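PDB 3M7N: exosome complex component Rrp42 from Archaeoglobus fulgidus, which probably serves as a non-catalytic subunit of the RNA-degrading archaeal exosome, where it contributes to shaping the active site of its partner Rrp41. Local coordinates for residues H[184-189]-H[211-216]; H[190-195]-H[205-210]. All coordinates share one frame; numbering follows the deposited sequence.

Interaction 1 (H[184-189]-H[211-216]); sequences PVSVTS and TLTITT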
# COMPACT_ATOMS: atom_id res chain seq x y z
N PRO H 184 -1.25 38.88 -0.15
CA PRO H 184 -0.75 37.95 -1.16
C PRO H 184 -1.87 37.46 -2.06
O PRO H 184 -2.90 36.99 -1.55
CB PRO H 184 -0.26 36.74 -0.35
CG PRO H 184 -0.31 37.13 1.06
CD PRO H 184 -1.13 38.37 1.22
N VAL H 185 -1.66 37.53 -3.38
CA VAL H 185 -2.61 37.03 -4.36
C VAL H 185 -1.80 36.34 -5.41
O VAL H 185 -0.75 36.87 -5.85
CB VAL H 185 -3.38 38.17 -5.04
CG1 VAL H 185 -4.29 37.63 -6.12
CG2 VAL H 185 -4.15 39.00 -4.00
N SER H 186 -2.27 35.14 -5.79
CA SER H 186 -1.58 34.33 -6.77
C SER H 186 -2.35 34.28 -8.07
O SER H 186 -3.59 34.23 -8.06
CB SER H 186 -1.36 32.89 -6.24
OG SER H 186 -2.54 32.11 -6.36
N VAL H 187 -1.63 34.29 -9.18
CA VAL H 187 -2.22 34.24 -10.51
C VAL H 187 -1.62 33.09 -11.30
O VAL H 187 -0.41 33.04 -11.53
CB VAL H 187 -1.98 35.54 -11.32
CG1 VAL H 187 -2.51 35.41 -12.75
CG2 VAL H 187 -2.60 36.74 -10.61
N THR H 188 -2.48 32.20 -11.76
CA THR H 188 -2.04 30.95 -12.35
C THR H 188 -2.47 30.87 -13.79
O THR H 188 -3.65 31.03 -14.10
CB THR H 188 -2.60 29.73 -11.56
OG1 THR H 188 -2.02 29.71 -10.25
CG2 THR H 188 -2.31 28.42 -12.29
N SER H 189 -1.52 30.58 -14.67
CA SER H 189 -1.87 30.45 -16.07
C SER H 189 -1.58 29.07 -16.64
O SER H 189 -0.58 28.42 -16.31
CB SER H 189 -1.16 31.54 -16.90
OG SER H 189 -1.47 32.83 -16.42
N THR H 211 1.43 24.67 -16.14
CA THR H 211 1.04 25.95 -15.62
C THR H 211 2.20 26.81 -15.09
O THR H 211 3.33 26.34 -14.92
CB THR H 211 0.00 25.80 -14.49
OG1 THR H 211 0.61 25.14 -13.37
CG2 THR H 211 -1.23 25.01 -14.97
N LEU H 212 1.87 28.07 -14.84
CA LEU H 212 2.81 28.99 -14.21
C LEU H 212 2.01 29.80 -13.20
O LEU H 212 0.94 30.32 -13.51
CB LEU H 212 3.48 29.85 -15.28
CG LEU H 212 4.71 30.76 -15.06
CD1 LEU H 212 4.31 32.20 -14.98
CD2 LEU H 212 5.58 30.37 -13.87
N THR H 213 2.50 29.86 -11.98
CA THR H 213 1.87 30.64 -10.93
C THR H 213 2.81 31.75 -10.47
O THR H 213 3.98 31.50 -10.19
CB THR H 213 1.53 29.75 -9.71
OG1 THR H 213 0.59 28.74 -10.09
CG2 THR H 213 0.93 30.58 -8.62
N ILE H 214 2.30 32.97 -10.38
CA ILE H 214 3.07 34.09 -9.84
C ILE H 214 2.26 34.74 -8.74
O ILE H 214 1.08 35.07 -8.93
CB ILE H 214 3.40 35.15 -10.93
CG1 ILE H 214 4.33 34.56 -11.97
CG2 ILE H 214 4.10 36.38 -10.29
CD1 ILE H 214 4.36 35.31 -13.25
N THR H 215 2.88 34.93 -7.58
CA THR H 215 2.23 35.58 -6.46
C THR H 215 2.88 36.92 -6.10
O THR H 215 4.10 37.03 -6.00
CB THR H 215 2.24 34.68 -5.22
OG1 THR H 215 1.81 33.36 -5.60
CG2 THR H 215 1.32 35.25 -4.11
N THR H 216 2.05 37.93 -5.88
CA THR H 216 2.56 39.23 -5.50
C THR H 216 1.99 39.70 -4.17
O THR H 216 0.95 39.22 -3.71
CB THR H 216 2.25 40.27 -6.57
OG1 THR H 216 0.84 40.40 -6.69
CG2 THR H 216 2.83 39.86 -7.92
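The two central strands of the four-stranded antiparallel sheet in domain 2 of the RNase PH family fold meet here, residues 184-189 lying against 211-216. Six backbone hydrogen bonds join them, two at each of the hydrogen-bonded pairs Val185-Thr216, Val187-Ile214 and Ser189-Leu212. The shortest runs from Ser189 N to Leu212 O at 2.7 Å, in the carbonyl plane and nearly straight. At the middle pair both N-H groups instead approach from above the carbonyl planes, as with Val187 N to Ile214 O at 2.8 Å. Side chains of the bonded pairs share one face, which helix 235-253 covers through Leu241 and Ala249; at its end Arg253 binds the hydroxyl of Thr216. The other face, with Ser186, Thr188, Thr213 and Thr215, lies beneath helix 148-161 and carries four hydroxyl side chains although it is buried. Asp150 of that helix uses OD2 to hydrogen-bond the hydroxyls of both Ser186 and Thr188. Thr188 and Thr213 form a non-hydrogen-bonded pair whose side chains cross obliquely. In each, the hydroxyl sits anti to the carbonyl carbon (chi1 -66° and -62°), so OG1 meets OG1 at 2.8 Å. A valine in place of Thr188 lacks the hydroxyl that binds Asp150 and meets Thr213 OG1, and would probably leave the carboxylate less well satisfied in this buried setting. Farther along the same face Thr213 CG2 rests 4.0 Å from Ser186 CB, while Thr215 turns its OG1 to within 3.3 Å of that same CB.

Interaction 2 (H[190-195]-H[205-210]); sequences LIVGNK and MSVGDT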
# COMPACT_ATOMS: atom_id res chain seq x y z
N LEU H 190 -2.47 28.62 -17.50
CA LEU H 190 -2.23 27.45 -18.31
C LEU H 190 -1.30 27.86 -19.47
O LEU H 190 -1.59 28.81 -20.21
CB LEU H 190 -3.58 26.95 -18.85
CG LEU H 190 -3.81 25.52 -19.31
CD1 LEU H 190 -4.78 25.51 -20.49
CD2 LEU H 190 -2.53 24.85 -19.66
N ILE H 191 -0.19 27.15 -19.66
CA ILE H 191 0.68 27.45 -20.79
C ILE H 191 0.47 26.43 -21.91
O ILE H 191 0.71 25.24 -21.73
CB ILE H 191 2.18 27.45 -20.40
CG1 ILE H 191 2.40 28.28 -19.12
CG2 ILE H 191 3.03 27.96 -21.54
CD1 ILE H 191 1.97 29.74 -19.23
N VAL H 192 0.00 26.89 -23.06
CA VAL H 192 -0.12 26.02 -24.22
C VAL H 192 0.76 26.53 -25.36
O VAL H 192 0.39 27.48 -26.06
CB VAL H 192 -1.56 25.92 -24.72
CG1 VAL H 192 -1.65 24.88 -25.84
CG2 VAL H 192 -2.53 25.58 -23.59
N GLY H 193 1.91 25.89 -25.57
CA GLY H 193 2.83 26.33 -26.60
C GLY H 193 3.46 27.65 -26.19
O GLY H 193 4.09 27.73 -25.15
N ASN H 194 3.28 28.70 -27.00
CA ASN H 194 3.73 30.04 -26.62
C ASN H 194 2.58 30.99 -26.32
O ASN H 194 2.69 32.20 -26.47
CB ASN H 194 4.68 30.63 -27.68
N LYS H 195 1.45 30.42 -25.90
CA LYS H 195 0.32 31.22 -25.45
C LYS H 195 0.01 30.89 -23.99
O LYS H 195 0.32 29.79 -23.52
CB LYS H 195 -0.89 30.99 -26.33
CG LYS H 195 -0.58 31.09 -27.80
CD LYS H 195 -1.83 31.31 -28.59
CE LYS H 195 -1.60 31.06 -30.07
NZ LYS H 195 -2.90 30.95 -30.81
N MET H 205 -8.01 22.74 -18.78
CA MET H 205 -6.94 21.89 -18.28
C MET H 205 -6.86 20.56 -19.04
O MET H 205 -5.88 19.85 -18.95
CB MET H 205 -7.10 21.63 -16.78
CG MET H 205 -6.90 22.86 -15.88
SD MET H 205 -5.32 23.71 -16.05
CE MET H 205 -4.18 22.38 -15.65
N SER H 206 -7.89 20.23 -19.81
CA SER H 206 -7.84 19.03 -20.62
C SER H 206 -6.61 19.04 -21.54
O SER H 206 -6.17 18.01 -22.01
CB SER H 206 -9.09 18.92 -21.48
OG SER H 206 -9.03 19.89 -22.50
N VAL H 207 -6.07 20.21 -21.79
CA VAL H 207 -4.92 20.33 -22.67
C VAL H 207 -3.66 19.72 -22.08
O VAL H 207 -2.84 19.17 -22.81
CB VAL H 207 -4.67 21.81 -23.07
CG1 VAL H 207 -3.36 21.94 -23.83
CG2 VAL H 207 -5.84 22.34 -23.91
N GLY H 208 -3.50 19.82 -20.77
CA GLY H 208 -2.32 19.29 -20.12
C GLY H 208 -2.13 20.04 -18.82
O GLY H 208 -2.75 21.08 -18.62
N ASP H 209 -1.29 19.52 -17.94
CA ASP H 209 -1.14 20.14 -16.62
C ASP H 209 0.10 21.04 -16.59
O ASP H 209 1.00 20.85 -15.78
CB ASP H 209 -1.05 19.07 -15.54
CG ASP H 209 -1.27 19.62 -14.14
OD1 ASP H 209 -1.54 20.84 -14.01
OD2 ASP H 209 -1.19 18.84 -13.17
N THR H 210 0.12 22.03 -17.47
CA THR H 210 1.32 22.83 -17.70
C THR H 210 1.05 24.29 -17.35
O THR H 210 0.50 25.05 -18.16
CB THR H 210 1.71 22.73 -19.16
OG1 THR H 210 0.54 22.96 -19.95
CG2 THR H 210 2.22 21.35 -19.47
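Leu190 passes its side chain alongside Met205, the two running in opposite directions, with CG 4.0 Å from the sulfur SD. This contact belongs to the end of the two inner strands of the antiparallel sheet in domain 2 of the RNase PH family fold, where strand 185-192 nears its end and the loop after helix 202-205 turns back to enter strand 211-216. Leu190 holds CG anti to its backbone N (chi1 -158°), and Met205 is bent at both chi2 and chi3, which folds its thioether back toward the leucine. Pro200 touches both side chains. The CD2 branch of Leu190 crosses obliquely by Thr210 and comes within 3.4 Å of Thr210 O.

Two hydrogen bonds fasten the loop to the strand, both between Ile191 and Thr210. Ile191 N donates to Thr210 O at 2.7 Å, almost linear at 171° and nearly along the C=O axis. The second uses a side chain where a regular strand pair would use a backbone N-H: Thr210 OG1 reaches Ile191 O at 2.9 Å, in the plane of that carbonyl. The hydroxyl can do so because it stands between its own backbone N and carbonyl carbon (chi1 48°). Thus the main chain of Ile191 is gripped at both its N-H and its carbonyl, while its side chain leads away to Leu237 and Leu241 of helix 235-253.

Beyond the pair, a type II' turn from Val192 to Lys195 reverses the strand, and a type I turn from Met205 to Gly208 shapes the loop. Val192 and Val207, one from each turn, meet tip to tip beside helix 4-19, Val207 CG1 lying 3.7 Å from Val192 CG2 and 4.0 Å from Val192 CG1.

Read from the N terminus, the chain follows strand 185-192, first through the inner part used by interaction 1 and then through the end used by interaction 2. It reverses at the turn after Val192, comes back along strand 195-198, passes helix 202-205 and returns through the loop 205-210 into strand 211-216. Interaction 2 therefore closes the shorter loop, nested inside the longer one closed by interaction 1. The first contact builds the centre of the sheet between helices 148-161 and 235-253; the second carries the pairing outward toward helix 4-19. They meet at a seam where Thr211 CG2 packs on Met205 CE and Leu212 CB on Ile191 CD1.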